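Local coordinates for serine-pyruvate aminotransferase (agxt) (Sulfolobus solfataricus, PDB 3ZRP), which catalyses the pyridoxal-phosphate-dependent transfer of an amino group between serine and pyruvate, and probably also acts as an alanine-glyoxylate transaminase, at residues A66-T71 / Y219-R224; R91-F96 / V103-P108; I209-N214 / V229-E234; T272-A277 / G342-N347. All coordinates share one frame; numbering follows the deposited sequence.

Contact 1: residues A66-T71 / Y219-R224; sequences AMESVT and YYLDLR
S69, on the helix that begins at residue 63, and L221, in the type I turn Y219-D222, bring their CA atoms to 4.9 Å, with S69 CA 3.4 Å from L221 O and 135° at the hydrogen, a CA-H...O contact. No conventional hydrogen bond links 66-71 to 219-224; the segments are joined by van der Waals contacts of S69 with L221 O and L223 CD2, and of E68 with L221 CD1. S69 OG donates to A66 O (2.7 Å), one turn back. With chi1 at 84°, between backbone N and carbonyl carbon, the hydroxyl stays close to its own helix while lying 3.4 Å from L223 CD2. L221 crosses E68 at about a right angle: L221 CD1 touches the stem of E68 at CG (3.7 Å) and lies against its carboxylate carbon. The polar end of E68 goes elsewhere, to Y99 OH and to the backbone N of Y219 and Y220 of the second subunit. On the far side of the turn, D222 OD1 caps the next helix by accepting from R224 N (2.9 Å), and R224 NH1 forms a salt bridge with the same oxygen from the opposite face of its plane (3.0 Å). M67, one residue before E68, touches the pyridoxal phosphate. A helix carrying the cofactor-binding residues G63 and T64, packed against a loop at the subunit interface, is consistent with the dimeric class-V aminotransferase fold.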
# COMPACT_ATOMS: atom_id res chain seq x y z
N ALA A 66 -4.94 -7.88 -1.98
CA ALA A 66 -4.67 -9.34 -1.94
C ALA A 66 -5.74 -10.09 -2.75
O ALA A 66 -5.42 -10.92 -3.59
CB ALA A 66 -4.61 -9.86 -0.51
N MET A 67 -7.00 -9.77 -2.51
CA MET A 67 -8.09 -10.42 -3.28
C MET A 67 -7.89 -10.24 -4.79
O MET A 67 -7.94 -11.21 -5.55
CB MET A 67 -9.46 -9.88 -2.85
CG MET A 67 -9.91 -10.26 -1.42
SD MET A 67 -11.29 -9.21 -0.86
CE MET A 67 -12.71 -9.98 -1.69
N GLU A 68 -7.67 -9.00 -5.24
CA GLU A 68 -7.50 -8.73 -6.66
C GLU A 68 -6.27 -9.43 -7.27
O GLU A 68 -6.30 -9.88 -8.44
CB GLU A 68 -7.48 -7.21 -6.92
CG GLU A 68 -7.36 -6.83 -8.40
CD GLU A 68 -7.78 -5.36 -8.67
OE1 GLU A 68 -8.03 -4.58 -7.71
OE2 GLU A 68 -7.82 -5.00 -9.85
N SER A 69 -5.20 -9.55 -6.48
CA SER A 69 -3.99 -10.26 -6.91
C SER A 69 -4.25 -11.73 -7.32
O SER A 69 -3.43 -12.33 -8.00
CB SER A 69 -2.87 -10.14 -5.88
OG SER A 69 -2.98 -11.11 -4.83
N VAL A 70 -5.38 -12.30 -6.89
CA VAL A 70 -5.79 -13.67 -7.31
C VAL A 70 -6.02 -13.75 -8.83
O VAL A 70 -5.87 -14.81 -9.44
CB VAL A 70 -7.01 -14.17 -6.48
CG1 VAL A 70 -7.57 -15.48 -7.05
CG2 VAL A 70 -6.64 -14.31 -4.98
N THR A 71 -6.28 -12.61 -9.48
CA THR A 71 -6.30 -12.56 -10.97
C THR A 71 -4.99 -13.06 -11.63
O THR A 71 -4.99 -13.39 -12.84
CB THR A 71 -6.68 -11.16 -11.49
OG1 THR A 71 -5.72 -10.19 -11.01
CG2 THR A 71 -8.09 -10.82 -11.04
N TYR A 219 -0.12 -4.99 -13.54
CA TYR A 219 1.29 -4.94 -13.23
C TYR A 219 1.56 -4.98 -11.72
O TYR A 219 2.16 -5.93 -11.23
CB TYR A 219 1.89 -3.68 -13.84
CG TYR A 219 3.40 -3.65 -13.88
CD1 TYR A 219 4.12 -4.48 -14.75
CD2 TYR A 219 4.12 -2.81 -13.02
CE1 TYR A 219 5.51 -4.45 -14.79
CE2 TYR A 219 5.51 -2.76 -13.06
CZ TYR A 219 6.19 -3.58 -13.94
OH TYR A 219 7.56 -3.52 -13.96
N TYR A 220 1.15 -3.95 -10.98
CA TYR A 220 1.37 -3.89 -9.53
C TYR A 220 0.86 -5.11 -8.75
O TYR A 220 1.49 -5.49 -7.75
CB TYR A 220 0.70 -2.65 -8.94
CG TYR A 220 1.36 -2.14 -7.67
CD1 TYR A 220 2.64 -1.61 -7.69
CD2 TYR A 220 0.65 -2.13 -6.46
CE1 TYR A 220 3.24 -1.11 -6.51
CE2 TYR A 220 1.23 -1.63 -5.29
CZ TYR A 220 2.52 -1.13 -5.33
OH TYR A 220 3.05 -0.64 -4.16
N LEU A 221 -0.24 -5.69 -9.19
CA LEU A 221 -0.88 -6.79 -8.46
C LEU A 221 -0.66 -8.15 -9.08
O LEU A 221 -1.32 -9.12 -8.70
CB LEU A 221 -2.38 -6.56 -8.23
CG LEU A 221 -2.72 -5.26 -7.49
CD1 LEU A 221 -4.23 -5.09 -7.32
CD2 LEU A 221 -2.02 -5.16 -6.15
N ASP A 222 0.24 -8.24 -10.05
CA ASP A 222 0.64 -9.56 -10.54
C ASP A 222 1.62 -10.14 -9.52
O ASP A 222 2.69 -9.57 -9.28
CB ASP A 222 1.26 -9.46 -11.94
CG ASP A 222 1.69 -10.82 -12.51
OD1 ASP A 222 1.61 -11.86 -11.82
OD2 ASP A 222 2.15 -10.81 -13.67
N LEU A 223 1.20 -11.24 -8.87
CA LEU A 223 1.99 -11.92 -7.87
C LEU A 223 3.36 -12.40 -8.41
O LEU A 223 4.32 -12.49 -7.63
CB LEU A 223 1.21 -13.09 -7.25
CG LEU A 223 -0.04 -12.70 -6.43
CD1 LEU A 223 -0.83 -13.95 -6.01
CD2 LEU A 223 0.36 -11.81 -5.20
N ARG A 224 3.46 -12.61 -9.72
CA ARG A 224 4.76 -12.88 -10.36
C ARG A 224 5.81 -11.80 -10.11
O ARG A 224 6.99 -12.10 -10.01
CB ARG A 224 4.62 -13.14 -11.87
CG ARG A 224 3.79 -14.35 -12.21
CD ARG A 224 3.40 -14.38 -13.69
NE ARG A 224 2.49 -15.50 -13.94
CZ ARG A 224 1.22 -15.53 -13.56
NH1 ARG A 224 0.67 -14.48 -12.92
NH2 ARG A 224 0.49 -16.60 -13.83

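Contact 2: residues R91-F96 / V103-P108; sequences RWEQIF and VKVLRP
The beta-alpha-beta unit made of strand 79-83, helix 87-96 and strand 102-106 supplies this contact, in which E93 on the helix meets V105 and R107 on the returning chain. The segment axes run almost antiparallel, at 169°, and come within 9.6 Å, a separation that side chains must bridge. E93 does so with CG anti to the backbone N (chi1 -174°) and an extended chain, which carries its carboxylate over V105. R107 NH2 donates to E93 OE1 at 2.9 Å, forming a salt bridge. The oxygen lies in the guanidinium plane, but the nitrogen stands above the carboxylate plane, and the N-H...O angle of 141° is well short of straight. A water closes a second path between the same groups: it donates to E93 OE2 (2.8 Å) and accepts from R107 NH1 (2.8 Å). V105 sits beneath this polar bridge. Its CG1 lies 3.5 Å from the guanidinium plane, over the centre of one face, while its CG2 is 3.6 Å from E93 OE2, so one methyl lies against the guanidinium and the other against the carboxylate. Further along, F96 CB packs on V103 CG2 at 3.6 Å, the apolar end of the contact. D90, earlier on the helix, gives R107 NE a further salt bridge. Within this chain, strand 102-106 is an outermost strand of the seven-stranded mixed sheet, bonded to 79-83 through K104 and L106, while W92 and F96 lie on that neighbour and I95 packs against helix 63-69.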
# COMPACT_ATOMS: atom_id res chain seq x y z
N ARG A 91 -17.59 -8.32 -2.79
CA ARG A 91 -16.39 -7.66 -3.31
C ARG A 91 -15.63 -8.52 -4.32
O ARG A 91 -15.05 -8.00 -5.27
CB ARG A 91 -15.49 -7.13 -2.17
CG ARG A 91 -14.16 -6.52 -2.61
CD ARG A 91 -13.57 -5.63 -1.50
NE ARG A 91 -14.46 -4.47 -1.36
CZ ARG A 91 -14.16 -3.32 -0.77
NH1 ARG A 91 -12.96 -3.12 -0.24
NH2 ARG A 91 -15.06 -2.36 -0.74
N TRP A 92 -15.60 -9.84 -4.13
CA TRP A 92 -15.02 -10.70 -5.15
C TRP A 92 -15.66 -10.43 -6.53
O TRP A 92 -14.96 -10.28 -7.53
CB TRP A 92 -15.22 -12.18 -4.81
CG TRP A 92 -14.37 -12.80 -3.74
CD1 TRP A 92 -14.81 -13.36 -2.58
CD2 TRP A 92 -12.95 -12.99 -3.76
NE1 TRP A 92 -13.76 -13.87 -1.87
CE2 TRP A 92 -12.60 -13.65 -2.57
CE3 TRP A 92 -11.93 -12.64 -4.67
CZ2 TRP A 92 -11.28 -14.01 -2.26
CZ3 TRP A 92 -10.60 -12.98 -4.37
CH2 TRP A 92 -10.29 -13.65 -3.16
N GLU A 93 -16.99 -10.38 -6.57
CA GLU A 93 -17.74 -10.08 -7.80
C GLU A 93 -17.40 -8.68 -8.37
O GLU A 93 -17.20 -8.53 -9.59
CB GLU A 93 -19.26 -10.21 -7.59
CG GLU A 93 -20.06 -10.05 -8.87
CD GLU A 93 -21.56 -10.10 -8.69
OE1 GLU A 93 -22.09 -9.63 -7.66
OE2 GLU A 93 -22.21 -10.62 -9.62
N GLN A 94 -17.33 -7.67 -7.50
CA GLN A 94 -16.97 -6.30 -7.92
C GLN A 94 -15.57 -6.24 -8.56
O GLN A 94 -15.39 -5.59 -9.61
CB GLN A 94 -17.13 -5.28 -6.78
CG GLN A 94 -18.59 -5.14 -6.32
CD GLN A 94 -19.49 -4.71 -7.46
OE1 GLN A 94 -20.36 -5.47 -7.92
NE2 GLN A 94 -19.25 -3.50 -7.97
N ILE A 95 -14.61 -6.93 -7.94
CA ILE A 95 -13.25 -7.07 -8.49
C ILE A 95 -13.28 -7.78 -9.85
O ILE A 95 -12.77 -7.24 -10.86
CB ILE A 95 -12.31 -7.83 -7.52
CG1 ILE A 95 -12.07 -7.04 -6.22
CG2 ILE A 95 -10.97 -8.20 -8.20
CD1 ILE A 95 -11.40 -7.87 -5.09
N PHE A 96 -13.91 -8.96 -9.90
CA PHE A 96 -13.88 -9.77 -11.12
C PHE A 96 -14.65 -9.17 -12.29
O PHE A 96 -14.38 -9.55 -13.42
CB PHE A 96 -14.31 -11.23 -10.88
CG PHE A 96 -13.37 -12.03 -9.98
CD1 PHE A 96 -11.98 -11.99 -10.16
CD2 PHE A 96 -13.89 -12.82 -8.96
CE1 PHE A 96 -11.13 -12.74 -9.34
CE2 PHE A 96 -13.04 -13.58 -8.12
CZ PHE A 96 -11.67 -13.53 -8.31
N VAL A 103 -18.40 -14.96 -14.07
CA VAL A 103 -18.68 -15.09 -12.64
C VAL A 103 -20.11 -15.51 -12.32
O VAL A 103 -21.08 -14.92 -12.81
CB VAL A 103 -18.39 -13.76 -11.91
CG1 VAL A 103 -18.69 -13.89 -10.41
CG2 VAL A 103 -16.94 -13.36 -12.14
N LYS A 104 -20.25 -16.52 -11.47
CA LYS A 104 -21.53 -16.85 -10.87
C LYS A 104 -21.42 -16.70 -9.35
O LYS A 104 -20.42 -17.13 -8.77
CB LYS A 104 -21.96 -18.28 -11.22
CG LYS A 104 -23.32 -18.67 -10.62
CD LYS A 104 -23.97 -19.81 -11.37
CE LYS A 104 -25.21 -20.33 -10.62
NZ LYS A 104 -26.31 -19.33 -10.71
N VAL A 105 -22.43 -16.10 -8.73
CA VAL A 105 -22.45 -15.91 -7.27
C VAL A 105 -23.60 -16.68 -6.60
O VAL A 105 -24.74 -16.59 -7.04
CB VAL A 105 -22.55 -14.39 -6.88
CG1 VAL A 105 -22.31 -14.22 -5.38
CG2 VAL A 105 -21.55 -13.53 -7.67
N LEU A 106 -23.29 -17.48 -5.58
CA LEU A 106 -24.31 -18.06 -4.69
C LEU A 106 -24.46 -17.17 -3.44
O LEU A 106 -23.45 -16.80 -2.82
CB LEU A 106 -23.89 -19.47 -4.24
CG LEU A 106 -23.72 -20.56 -5.31
CD1 LEU A 106 -23.17 -21.85 -4.67
CD2 LEU A 106 -25.06 -20.80 -6.03
N ARG A 107 -25.70 -16.82 -3.10
CA ARG A 107 -25.95 -16.07 -1.86
C ARG A 107 -27.03 -16.75 -1.00
O ARG A 107 -27.92 -17.43 -1.56
CB ARG A 107 -26.45 -14.66 -2.23
CG ARG A 107 -25.40 -13.80 -2.93
CD ARG A 107 -25.93 -12.41 -3.21
NE ARG A 107 -24.86 -11.58 -3.78
CZ ARG A 107 -24.58 -11.47 -5.07
NH1 ARG A 107 -25.29 -12.15 -5.99
NH2 ARG A 107 -23.59 -10.67 -5.46
N PRO A 108 -26.98 -16.55 0.35
CA PRO A 108 -28.05 -17.06 1.24
C PRO A 108 -29.04 -15.96 1.62
O PRO A 108 -28.92 -14.85 1.10
CB PRO A 108 -27.27 -17.49 2.48
CG PRO A 108 -26.12 -16.44 2.57
CD PRO A 108 -25.86 -15.95 1.13
O HOH W 1 -24.57 -11.73 -8.67

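Contact 3: residues I209-N214 / V229-E234; sequences ILDSQN and VMRGAE
D211 and R231 both turn their CG beside the backbone N and opposite the carbonyl carbon, chi1 -76° for D211 and -80° for R231, and the arginine then runs extended from CG to NE. Two side chains coming from opposite directions thereby span a gap of 12.6 Å between D211 CA and R231 CA. They meet end-on: R231 NH2 donates to D211 OD2 at 2.9 Å, close to straight (169°), and R231 NH1 donates to D211 OD1 at 3.2 Å. Each carboxylate oxygen uses its syn lone pair, and the carboxylate and guanidinium lie nearly coplanar, which is the geometry of a bidentate salt bridge. Two parallel bonds to separate oxygens fix the mutual rotation of the flat groups, as a single bond would not. R231 is deposited in two conformers, so this pairing describes one of them. The bridge spans helix 204-212, near its C-terminal end, and helix 223-234, successive helices of the chain. Elsewhere between the two helices, L210 packs on L223, R224 and L227, and D211 also touches L227, one turn before R231. The ion pair lies beside this packing at the surface and buries 74 Å² in all. D211 is solvent-exposed, and the positive charge of R231 may offset the cost of an acid in the last turn of a helix. Just past that turn, Q213 N still bonds to I209 O at 2.9 Å although Q213 itself has left helical geometry.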
# COMPACT_ATOMS: atom_id res chain seq x y z
N ILE A 209 1.22 -22.27 -11.37
CA ILE A 209 0.56 -21.36 -12.32
C ILE A 209 1.37 -20.06 -12.50
O ILE A 209 1.63 -19.62 -13.63
CB ILE A 209 -0.89 -21.04 -11.93
CG1 ILE A 209 -1.75 -22.30 -12.04
CG2 ILE A 209 -1.49 -19.88 -12.81
CD1 ILE A 209 -3.16 -22.16 -11.50
N LEU A 210 1.80 -19.46 -11.40
CA LEU A 210 2.66 -18.28 -11.45
C LEU A 210 3.93 -18.54 -12.25
O LEU A 210 4.32 -17.71 -13.07
CB LEU A 210 3.04 -17.82 -10.05
CG LEU A 210 1.84 -17.38 -9.19
CD1 LEU A 210 2.42 -16.84 -7.89
CD2 LEU A 210 0.99 -16.32 -9.96
N ASP A 211 4.55 -19.69 -12.01
CA ASP A 211 5.85 -19.98 -12.60
C ASP A 211 5.80 -20.42 -14.07
O ASP A 211 6.80 -20.30 -14.78
CB ASP A 211 6.60 -21.01 -11.76
CG ASP A 211 7.18 -20.43 -10.48
OD1 ASP A 211 7.59 -19.24 -10.48
OD2 ASP A 211 7.25 -21.17 -9.48
N SER A 212 4.65 -20.91 -14.52
CA SER A 212 4.57 -21.53 -15.85
C SER A 212 3.55 -20.94 -16.82
O SER A 212 3.57 -21.27 -18.00
CB SER A 212 4.32 -23.05 -15.73
OG SER A 212 2.99 -23.31 -15.31
N GLN A 213 2.66 -20.07 -16.34
CA GLN A 213 1.60 -19.55 -17.19
C GLN A 213 1.55 -18.02 -17.16
O GLN A 213 2.03 -17.40 -16.20
CB GLN A 213 0.24 -20.09 -16.76
CG GLN A 213 0.18 -21.61 -16.52
CD GLN A 213 -1.23 -22.10 -16.26
OE1 GLN A 213 -2.20 -21.58 -16.81
NE2 GLN A 213 -1.36 -23.12 -15.42
N ASN A 214 0.98 -17.46 -18.23
CA ASN A 214 0.62 -16.04 -18.32
C ASN A 214 -0.68 -15.81 -17.53
O ASN A 214 -1.28 -16.75 -17.03
CB ASN A 214 0.39 -15.64 -19.78
CG ASN A 214 1.61 -15.91 -20.68
OD1 ASN A 214 2.66 -15.26 -20.54
ND2 ASN A 214 1.46 -16.85 -21.61
N VAL A 229 10.95 -10.95 -4.82
CA VAL A 229 11.21 -10.27 -3.55
C VAL A 229 11.01 -11.20 -2.36
O VAL A 229 11.82 -11.18 -1.42
CB VAL A 229 10.38 -8.94 -3.40
CG1 VAL A 229 10.77 -8.20 -2.12
CG2 VAL A 229 10.58 -8.05 -4.61
N MET A 230 9.98 -12.04 -2.41
CA MET A 230 9.64 -12.96 -1.30
C MET A 230 10.62 -14.13 -1.18
O MET A 230 11.11 -14.42 -0.08
CB MET A 230 8.20 -13.51 -1.43
CG MET A 230 7.14 -12.39 -1.61
SD MET A 230 7.07 -11.23 -0.23
CE MET A 230 7.10 -9.65 -1.11
N ARG A 231 10.89 -14.78 -2.31
CA ARG A 231 11.92 -15.82 -2.40
C ARG A 231 13.27 -15.27 -1.98
O ARG A 231 13.99 -15.88 -1.18
CB ARG A 231 11.97 -16.39 -3.81
CG ARG A 231 10.88 -17.41 -4.08
CD ARG A 231 10.70 -17.65 -5.56
NE ARG A 231 9.82 -18.79 -5.80
CZ ARG A 231 9.30 -19.10 -6.98
NH1 ARG A 231 9.54 -18.35 -8.04
NH2 ARG A 231 8.51 -20.16 -7.08
N GLY A 232 13.63 -14.10 -2.52
CA GLY A 232 14.85 -13.41 -2.12
C GLY A 232 14.96 -13.29 -0.61
O GLY A 232 15.94 -13.76 -0.03
N ALA A 233 13.97 -12.66 0.03
CA ALA A 233 13.97 -12.43 1.49
C ALA A 233 14.30 -13.68 2.29
O ALA A 233 15.08 -13.63 3.26
CB ALA A 233 12.64 -11.86 1.95
N GLU A 234 13.72 -14.81 1.90
CA GLU A 234 13.91 -16.05 2.64
C GLU A 234 15.30 -16.64 2.43
O GLU A 234 15.69 -17.55 3.15
CB GLU A 234 12.81 -17.07 2.35
CG GLU A 234 11.54 -16.80 3.16
CD GLU A 234 10.57 -17.97 3.19
OE1 GLU A 234 9.97 -18.31 2.15
OE2 GLU A 234 10.39 -18.53 4.28

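Contact 4: residues T272-A277 / G342-N347; sequences TMVASA and GWVTPN
T272 O accepts from S276 N, one turn further along helix 264-284, at 3.0 Å, and a second, less certain donor is S276 OG at 2.9 Å, since S276 is deposited in two conformers; the two approach from opposite faces of the carbonyl plane. V274 carries the contact with 342-347. Its CB points toward that chain, and the two methyls divide the work. V274 CG1, anti to the backbone N (chi1 167°), lies 3.9 Å from V344 CG2, the two valines crossing obliquely. V274 CG2 rests on the peptide bond between the next two residues, 3.7 Å from T345 C and 3.8 Å from P346 N, with P346 CD at 4.1 Å. No hydrogen bond crosses between the segments, so this is apolar packing of a helix flank against the chain leading into another helix. V274 and V344 are buried, whereas P346 is partly exposed. Outside the pair, R270 donates to the backbone oxygens of G342 and V344, tying the incoming loop to helix 264-284, and M273, A277 and P346 all touch L380 of helix 372-381. T345 is the N-cap of helix 346-363: its hydroxyl caps a backbone N just beyond N347 while D348 OD2 accepts from T345 N, the reciprocal pattern of a capping box, with P346 as the first residue after the N-cap.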
# COMPACT_ATOMS: atom_id res chain seq x y z
N THR A 272 -12.23 -17.47 21.01
CA THR A 272 -13.45 -18.27 21.26
C THR A 272 -14.09 -17.89 22.61
O THR A 272 -15.30 -17.67 22.69
CB THR A 272 -13.16 -19.78 21.25
OG1 THR A 272 -12.50 -20.14 20.03
CG2 THR A 272 -14.46 -20.59 21.40
N MET A 273 -13.25 -17.79 23.66
CA MET A 273 -13.72 -17.47 25.01
C MET A 273 -14.32 -16.07 25.07
O MET A 273 -15.44 -15.87 25.57
CB MET A 273 -12.59 -17.60 26.03
CG MET A 273 -12.98 -17.14 27.45
SD MET A 273 -11.61 -17.09 28.62
CE MET A 273 -11.15 -18.82 28.74
N VAL A 274 -13.56 -15.09 24.56
CA VAL A 274 -14.01 -13.71 24.59
C VAL A 274 -15.31 -13.54 23.80
O VAL A 274 -16.25 -12.89 24.26
CB VAL A 274 -12.92 -12.71 24.06
CG1 VAL A 274 -13.52 -11.31 23.80
CG2 VAL A 274 -11.75 -12.62 25.04
N ALA A 275 -15.37 -14.11 22.59
CA ALA A 275 -16.58 -13.99 21.76
C ALA A 275 -17.81 -14.64 22.42
O ALA A 275 -18.88 -14.04 22.44
CB ALA A 275 -16.34 -14.56 20.35
N SER A 276 -17.65 -15.86 22.94
CA SER A 276 -18.73 -16.56 23.63
C SER A 276 -19.21 -15.75 24.84
O SER A 276 -20.41 -15.68 25.10
CB SER A 276 -18.29 -17.96 24.09
OG SER A 276 -17.94 -18.80 23.02
N ALA A 277 -18.27 -15.14 25.56
CA ALA A 277 -18.59 -14.30 26.72
C ALA A 277 -19.42 -13.09 26.34
O ALA A 277 -20.42 -12.80 26.99
CB ALA A 277 -17.33 -13.86 27.52
N GLY A 342 -7.82 -9.68 17.58
CA GLY A 342 -6.44 -9.20 17.76
C GLY A 342 -6.01 -9.46 19.19
O GLY A 342 -5.81 -10.63 19.58
N TRP A 343 -5.92 -8.38 19.96
CA TRP A 343 -5.42 -8.48 21.34
C TRP A 343 -6.51 -8.36 22.39
O TRP A 343 -6.23 -8.11 23.56
CB TRP A 343 -4.23 -7.54 21.58
CG TRP A 343 -2.99 -8.10 20.89
CD1 TRP A 343 -2.46 -7.71 19.68
CD2 TRP A 343 -2.20 -9.22 21.32
NE1 TRP A 343 -1.36 -8.47 19.38
CE2 TRP A 343 -1.18 -9.42 20.36
CE3 TRP A 343 -2.24 -10.06 22.45
CZ2 TRP A 343 -0.22 -10.42 20.48
CZ3 TRP A 343 -1.27 -11.05 22.58
CH2 TRP A 343 -0.28 -11.23 21.60
N VAL A 344 -7.75 -8.59 21.97
CA VAL A 344 -8.92 -8.47 22.84
C VAL A 344 -8.84 -9.41 24.07
O VAL A 344 -8.39 -10.56 23.96
CB VAL A 344 -10.23 -8.65 22.02
CG1 VAL A 344 -10.38 -10.09 21.51
CG2 VAL A 344 -11.47 -8.18 22.81
N THR A 345 -9.24 -8.89 25.24
CA THR A 345 -9.08 -9.63 26.51
C THR A 345 -10.44 -9.88 27.17
O THR A 345 -11.43 -9.23 26.84
CB THR A 345 -8.20 -8.84 27.55
OG1 THR A 345 -8.87 -7.62 27.91
CG2 THR A 345 -6.84 -8.52 27.00
N PRO A 346 -10.49 -10.83 28.12
CA PRO A 346 -11.68 -11.00 28.94
C PRO A 346 -12.19 -9.67 29.51
O PRO A 346 -13.39 -9.44 29.49
CB PRO A 346 -11.19 -11.93 30.05
CG PRO A 346 -10.26 -12.81 29.34
CD PRO A 346 -9.53 -11.92 28.36
N ASN A 347 -11.29 -8.81 29.99
CA ASN A 347 -11.71 -7.50 30.55
C ASN A 347 -12.37 -6.59 29.53
O ASN A 347 -13.32 -5.87 29.87
CB ASN A 347 -10.54 -6.78 31.24
CG ASN A 347 -10.15 -7.44 32.57
OD1 ASN A 347 -10.93 -8.18 33.16
ND2 ASN A 347 -8.93 -7.19 33.02

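Contacts 1 and 2 touch directly: M67 CB lies 3.6 Å from I95 CD1 and M67 O 3.4 Å from W92 CZ3, and both contacts meet the second subunit. Contact 2 is nested within the chain loop that contact 1 closes. Contact 1 is nearest the cofactor, since M67 touches the pyridoxal phosphate, whereas the F96 side chain of contact 2 is about 12 Å from it. Contacts 1 and 3 share helix 223-234, have centres 12 Å apart, and are joined by R224 NE to Q213 O at 3.0 Å. Contact 4 stands apart, across the chain's centre from the others, with its centre 32 to 38 Å from theirs; like contact 3, it lies away from the annotated sites.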